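Local coordinates for putative glycosyltransferase (Mannosyltransferase) involved in glycosylating the PBCV-1 major capsid protein (PDB 2P6W) that is the N-terminal domain of a viral protein, binds manganese and UDP-sugar, and probably transfers sugar in glycosylating the major capsid protein, at residues W75-D80 with T122-V127; I105-F110 with K129-I134. One frame throughout, in Å; residues are numbered along the deposited sequence.

Contact 1: W75-D80 with T122-V127; sequences WFLWLD and TGVKFV. With MN (manganese (II) ion), chain B.
Leu77 lays its CD1 methyl over the centre of the Phe126 ring, 3.6 Å from the centroid and 7° off the ring normal, a CH-pi contact. With CG anti to the backbone N (chi1 172°), Leu77 runs side by side with Phe126, and the same CD1 reaches Val124 CG1, which also meets Leu79 CD2. Beneath these side chains the antiparallel ladder is carried by paired backbone bonds at Phe76–Val127 and Trp78–Lys125; Val127 N to Phe76 O measures 2.7 Å. On the other side of the sheet Phe76 and Val127 pack under helix 59-69, while Lys125 NZ forms salt bridges with Glu135 and Glu153. At the C-terminal end of strand 75-79 the last bond, Asp80 N to Gly123 O (2.9 Å), fixes the backbone of a metal ligand. The Asp80 carboxylate lies against Gly123 CA, 3.4 Å from OD2, and its OD1 receives Trp78 NE1 through the anti lone pair at 2.8 Å, in the indole plane. Arg59 also bridges to OD1, while Asp80 OD2 binds manganese at 2.1 Å. Asp82, second aspartate of the DxD motif, and His195 are further ligands in this GT-A metal site, which follows an inner strand of the central sheet.

Contact 2: I105-F110 with K129-I134; sequences ILYHTF and KDALEI
A chi1 of -78° sets the Tyr107 CG anti to its carbonyl carbon, and the ring leaves the strand to approach the start of helix 132-140; Leu106 CG likewise stands anti to its carbonyl carbon, beside the backbone N, and from there its two methyls part. Both side chains pack against the helix start, each meeting Ala131 and Ile134. Tyr107 presents CE2 to the CB of Ala131 at 3.9 Å, an oblique approach to the ring, while Ile134 CG2 sits at the ring's edge, near its plane, and comes within 3.3 Å of Tyr107 OH. That close approach is apolar carbon against a hydroxyl whose hydrogen-bond partner lies one residue further along the helix, Glu135, and this bond holds the phenol end beside the first turn. Of the Leu106 methyls, CD2 meets Asp130 CB at 3.8 Å, its side chain running at about a right angle to that of Asp130, and CD1 touches Ile134 CD1 at 4.1 Å. Nearer the backbone, Leu106 CB lies 4.2 Å from the CB of Ala131, the N-cap residue. Lys129 NZ and the exposed Asp130 OD1 make a salt bridge within their own segment. Val161 of helix 153-164 touches both Tyr107 and Ile134, extending the apolar cluster. Thus the residue leading into strand 107-110 and the strand's first residue pack on the N-terminal turn of helix 132-140, which follows the neighbouring antiparallel strand 124-128 in the GT-A domain.

Of the segments in the two contacts, 75-80 comes first along the chain, and its pairing with 122-127 in contact 1 closes a long loop that contains strand 107-110. The chain then passes through 105-110, returns as 124-128, and runs straight on into helix 132-140, whose start closes contact 2 against 105-110. The segments therefore alternate along the sequence, and the two loops cross instead of nesting. Strand 124-128 lies between the other two strands in the sheet, antiparallel to both; Phe126 N probably bonds His108 O, and the Trp75 ring reaches His108 too. Contact 1 ties the sheet centre to the manganese site, whereas contact 2 fastens the following helix to the sheet.

Contact 1: W75-D80 with T122-V127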
# COMPACT_ATOMS: atom_id res chain seq x y z
N TRP A 75 -2.05 12.11 -5.77
CA TRP A 75 -1.69 10.69 -5.65
C TRP A 75 -1.98 10.15 -4.26
O TRP A 75 -1.52 10.73 -3.27
CB TRP A 75 -0.21 10.47 -5.93
CG TRP A 75 0.10 10.51 -7.39
CD1 TRP A 75 0.64 11.56 -8.09
CD2 TRP A 75 -0.12 9.47 -8.35
NE1 TRP A 75 0.75 11.23 -9.42
CE2 TRP A 75 0.30 9.96 -9.60
CE3 TRP A 75 -0.64 8.18 -8.26
CZ2 TRP A 75 0.22 9.18 -10.77
CZ3 TRP A 75 -0.72 7.41 -9.44
CH2 TRP A 75 -0.29 7.92 -10.66
N PHE A 76 -2.72 9.05 -4.21
CA PHE A 76 -2.96 8.32 -2.96
C PHE A 76 -2.00 7.16 -2.93
O PHE A 76 -1.79 6.50 -3.95
CB PHE A 76 -4.40 7.79 -2.91
CG PHE A 76 -5.42 8.88 -2.83
CD1 PHE A 76 -5.81 9.39 -1.59
CD2 PHE A 76 -5.98 9.41 -3.99
CE1 PHE A 76 -6.74 10.41 -1.51
CE2 PHE A 76 -6.92 10.45 -3.91
CZ PHE A 76 -7.29 10.95 -2.66
N LEU A 77 -1.39 6.93 -1.78
CA LEU A 77 -0.44 5.83 -1.65
C LEU A 77 -0.91 4.95 -0.49
O LEU A 77 -0.84 5.36 0.66
CB LEU A 77 0.98 6.38 -1.38
CG LEU A 77 2.04 5.34 -1.03
CD1 LEU A 77 2.13 4.26 -2.12
CD2 LEU A 77 3.40 5.99 -0.82
N TRP A 78 -1.40 3.75 -0.81
CA TRP A 78 -1.76 2.78 0.22
C TRP A 78 -0.52 2.02 0.68
O TRP A 78 0.22 1.53 -0.17
CB TRP A 78 -2.76 1.74 -0.34
CG TRP A 78 -2.90 0.60 0.62
CD1 TRP A 78 -2.25 -0.60 0.59
CD2 TRP A 78 -3.67 0.61 1.84
NE1 TRP A 78 -2.57 -1.35 1.70
CE2 TRP A 78 -3.45 -0.63 2.47
CE3 TRP A 78 -4.52 1.54 2.44
CZ2 TRP A 78 -4.05 -0.97 3.70
CZ3 TRP A 78 -5.14 1.20 3.66
CH2 TRP A 78 -4.89 -0.04 4.27
N LEU A 79 -0.31 1.93 1.99
CA LEU A 79 0.71 1.05 2.58
C LEU A 79 0.06 0.11 3.57
O LEU A 79 -0.66 0.56 4.49
CB LEU A 79 1.76 1.87 3.35
CG LEU A 79 2.52 2.93 2.57
CD1 LEU A 79 3.51 3.63 3.51
CD2 LEU A 79 3.22 2.40 1.32
N ASP A 80 0.31 -1.20 3.43
CA ASP A 80 -0.13 -2.17 4.45
C ASP A 80 0.43 -1.74 5.80
O ASP A 80 1.49 -1.11 5.87
CB ASP A 80 0.43 -3.57 4.17
CG ASP A 80 -0.30 -4.31 3.07
OD1 ASP A 80 -1.26 -3.75 2.49
OD2 ASP A 80 0.10 -5.46 2.79
N THR A 122 0.19 -5.73 -3.88
CA THR A 122 -0.47 -4.44 -3.65
C THR A 122 -0.35 -3.95 -2.20
O THR A 122 -1.11 -3.08 -1.78
CB THR A 122 -1.95 -4.47 -4.08
OG1 THR A 122 -2.61 -5.57 -3.46
CG2 THR A 122 -2.08 -4.55 -5.62
N GLY A 123 0.64 -4.48 -1.48
CA GLY A 123 0.96 -3.99 -0.13
C GLY A 123 1.43 -2.54 -0.18
O GLY A 123 1.38 -1.82 0.83
N VAL A 124 1.91 -2.12 -1.35
CA VAL A 124 2.24 -0.72 -1.67
C VAL A 124 1.61 -0.44 -3.03
O VAL A 124 1.88 -1.16 -3.99
CB VAL A 124 3.77 -0.50 -1.79
CG1 VAL A 124 4.06 0.95 -2.12
CG2 VAL A 124 4.47 -0.88 -0.47
N LYS A 125 0.75 0.59 -3.10
CA LYS A 125 -0.05 0.82 -4.31
C LYS A 125 -0.35 2.30 -4.43
O LYS A 125 -0.93 2.90 -3.51
CB LYS A 125 -1.38 0.04 -4.23
CG LYS A 125 -2.31 0.24 -5.41
CD LYS A 125 -3.62 -0.55 -5.25
CE LYS A 125 -4.54 0.04 -4.17
NZ LYS A 125 -5.96 -0.53 -4.31
N PHE A 126 0.07 2.89 -5.55
CA PHE A 126 -0.19 4.30 -5.87
C PHE A 126 -1.43 4.37 -6.72
O PHE A 126 -1.52 3.69 -7.74
CB PHE A 126 0.95 4.89 -6.70
CG PHE A 126 2.23 5.13 -5.93
CD1 PHE A 126 2.54 6.41 -5.48
CD2 PHE A 126 3.15 4.10 -5.73
CE1 PHE A 126 3.74 6.66 -4.80
CE2 PHE A 126 4.36 4.35 -5.04
CZ PHE A 126 4.65 5.63 -4.59
N VAL A 127 -2.37 5.23 -6.31
CA VAL A 127 -3.65 5.40 -7.00
C VAL A 127 -3.86 6.89 -7.28
O VAL A 127 -3.93 7.69 -6.34
CB VAL A 127 -4.83 4.92 -6.11
CG1 VAL A 127 -6.13 4.96 -6.90
CG2 VAL A 127 -4.57 3.53 -5.58
MN MN B . 1.45 -6.90 3.65

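Contact 2: I105-F110 with K129-I134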
# COMPACT_ATOMS: atom_id res chain seq x y z
N ILE A 105 -1.00 7.98 -16.33
CA ILE A 105 -0.97 6.83 -15.40
C ILE A 105 -1.97 6.99 -14.23
O ILE A 105 -2.02 8.06 -13.60
CB ILE A 105 0.47 6.57 -14.89
CG1 ILE A 105 1.42 6.35 -16.07
CG2 ILE A 105 0.49 5.34 -13.95
CD1 ILE A 105 0.97 5.26 -17.06
N LEU A 106 -2.75 5.93 -13.99
CA LEU A 106 -3.72 5.85 -12.88
C LEU A 106 -3.22 4.99 -11.73
O LEU A 106 -3.60 5.22 -10.59
CB LEU A 106 -5.07 5.31 -13.35
CG LEU A 106 -5.91 6.15 -14.32
CD1 LEU A 106 -7.00 5.28 -14.91
CD2 LEU A 106 -6.50 7.40 -13.69
N TYR A 107 -2.37 3.99 -12.02
CA TYR A 107 -1.84 3.11 -10.97
C TYR A 107 -0.36 2.85 -11.16
O TYR A 107 0.05 2.54 -12.27
CB TYR A 107 -2.53 1.74 -11.05
CG TYR A 107 -3.91 1.68 -10.45
CD1 TYR A 107 -4.10 1.32 -9.11
CD2 TYR A 107 -5.03 1.97 -11.22
CE1 TYR A 107 -5.38 1.28 -8.54
CE2 TYR A 107 -6.30 1.93 -10.67
CZ TYR A 107 -6.46 1.59 -9.33
OH TYR A 107 -7.74 1.55 -8.80
N HIS A 108 0.42 2.96 -10.09
CA HIS A 108 1.76 2.41 -10.05
C HIS A 108 1.76 1.24 -9.08
O HIS A 108 1.33 1.39 -7.93
CB HIS A 108 2.76 3.47 -9.58
CG HIS A 108 3.02 4.52 -10.60
ND1 HIS A 108 2.32 5.71 -10.63
CD2 HIS A 108 3.86 4.55 -11.66
CE1 HIS A 108 2.72 6.43 -11.67
NE2 HIS A 108 3.67 5.75 -12.29
N THR A 109 2.17 0.06 -9.57
CA THR A 109 2.20 -1.16 -8.77
C THR A 109 3.57 -1.82 -8.89
O THR A 109 4.44 -1.33 -9.64
CB THR A 109 1.08 -2.14 -9.23
OG1 THR A 109 1.26 -2.44 -10.63
CG2 THR A 109 -0.28 -1.51 -8.99
N PHE A 110 3.77 -2.90 -8.16
CA PHE A 110 5.09 -3.55 -8.02
C PHE A 110 4.98 -5.04 -8.13
O PHE A 110 4.06 -5.64 -7.56
CB PHE A 110 5.75 -3.12 -6.70
CG PHE A 110 5.77 -1.65 -6.55
CD1 PHE A 110 6.78 -0.91 -7.15
CD2 PHE A 110 4.72 -0.99 -5.91
CE1 PHE A 110 6.76 0.48 -7.10
CE2 PHE A 110 4.69 0.38 -5.84
CZ PHE A 110 5.71 1.14 -6.44
N LYS A 129 -5.81 10.35 -8.19
CA LYS A 129 -7.14 10.82 -7.80
C LYS A 129 -8.23 10.46 -8.80
O LYS A 129 -9.38 10.28 -8.42
CB LYS A 129 -7.15 12.33 -7.53
CG LYS A 129 -6.77 13.17 -8.71
CD LYS A 129 -7.47 14.54 -8.65
CE LYS A 129 -7.01 15.44 -9.78
NZ LYS A 129 -7.59 15.09 -11.11
N ASP A 130 -7.87 10.35 -10.08
CA ASP A 130 -8.86 10.07 -11.13
C ASP A 130 -9.25 8.60 -11.16
O ASP A 130 -10.10 8.21 -11.96
CB ASP A 130 -8.38 10.54 -12.51
CG ASP A 130 -8.37 12.06 -12.64
OD1 ASP A 130 -9.15 12.74 -11.93
OD2 ASP A 130 -7.61 12.61 -13.44
N ALA A 131 -8.63 7.80 -10.29
CA ALA A 131 -9.01 6.39 -10.13
C ALA A 131 -9.82 6.14 -8.86
O ALA A 131 -10.07 4.98 -8.50
CB ALA A 131 -7.77 5.48 -10.17
N LEU A 132 -10.27 7.20 -8.18
CA LEU A 132 -11.08 6.97 -6.98
C LEU A 132 -12.37 6.23 -7.30
O LEU A 132 -12.80 5.37 -6.53
CB LEU A 132 -11.41 8.29 -6.29
CG LEU A 132 -10.27 8.92 -5.50
CD1 LEU A 132 -10.71 10.32 -5.07
CD2 LEU A 132 -9.85 8.09 -4.28
N GLU A 133 -12.97 6.52 -8.45
CA GLU A 133 -14.22 5.84 -8.81
C GLU A 133 -13.96 4.38 -9.15
O GLU A 133 -14.81 3.50 -8.95
CB GLU A 133 -14.90 6.58 -9.95
CG GLU A 133 -15.50 7.90 -9.48
CD GLU A 133 -16.72 7.68 -8.62
OE1 GLU A 133 -17.62 6.92 -9.05
OE2 GLU A 133 -16.78 8.26 -7.51
N ILE A 134 -12.76 4.11 -9.65
CA ILE A 134 -12.33 2.73 -9.88
C ILE A 134 -12.19 1.97 -8.58
O ILE A 134 -12.65 0.83 -8.47
CB ILE A 134 -11.00 2.66 -10.66
CG1 ILE A 134 -11.21 3.23 -12.07
CG2 ILE A 134 -10.49 1.22 -10.68
CD1 ILE A 134 -9.95 3.27 -12.93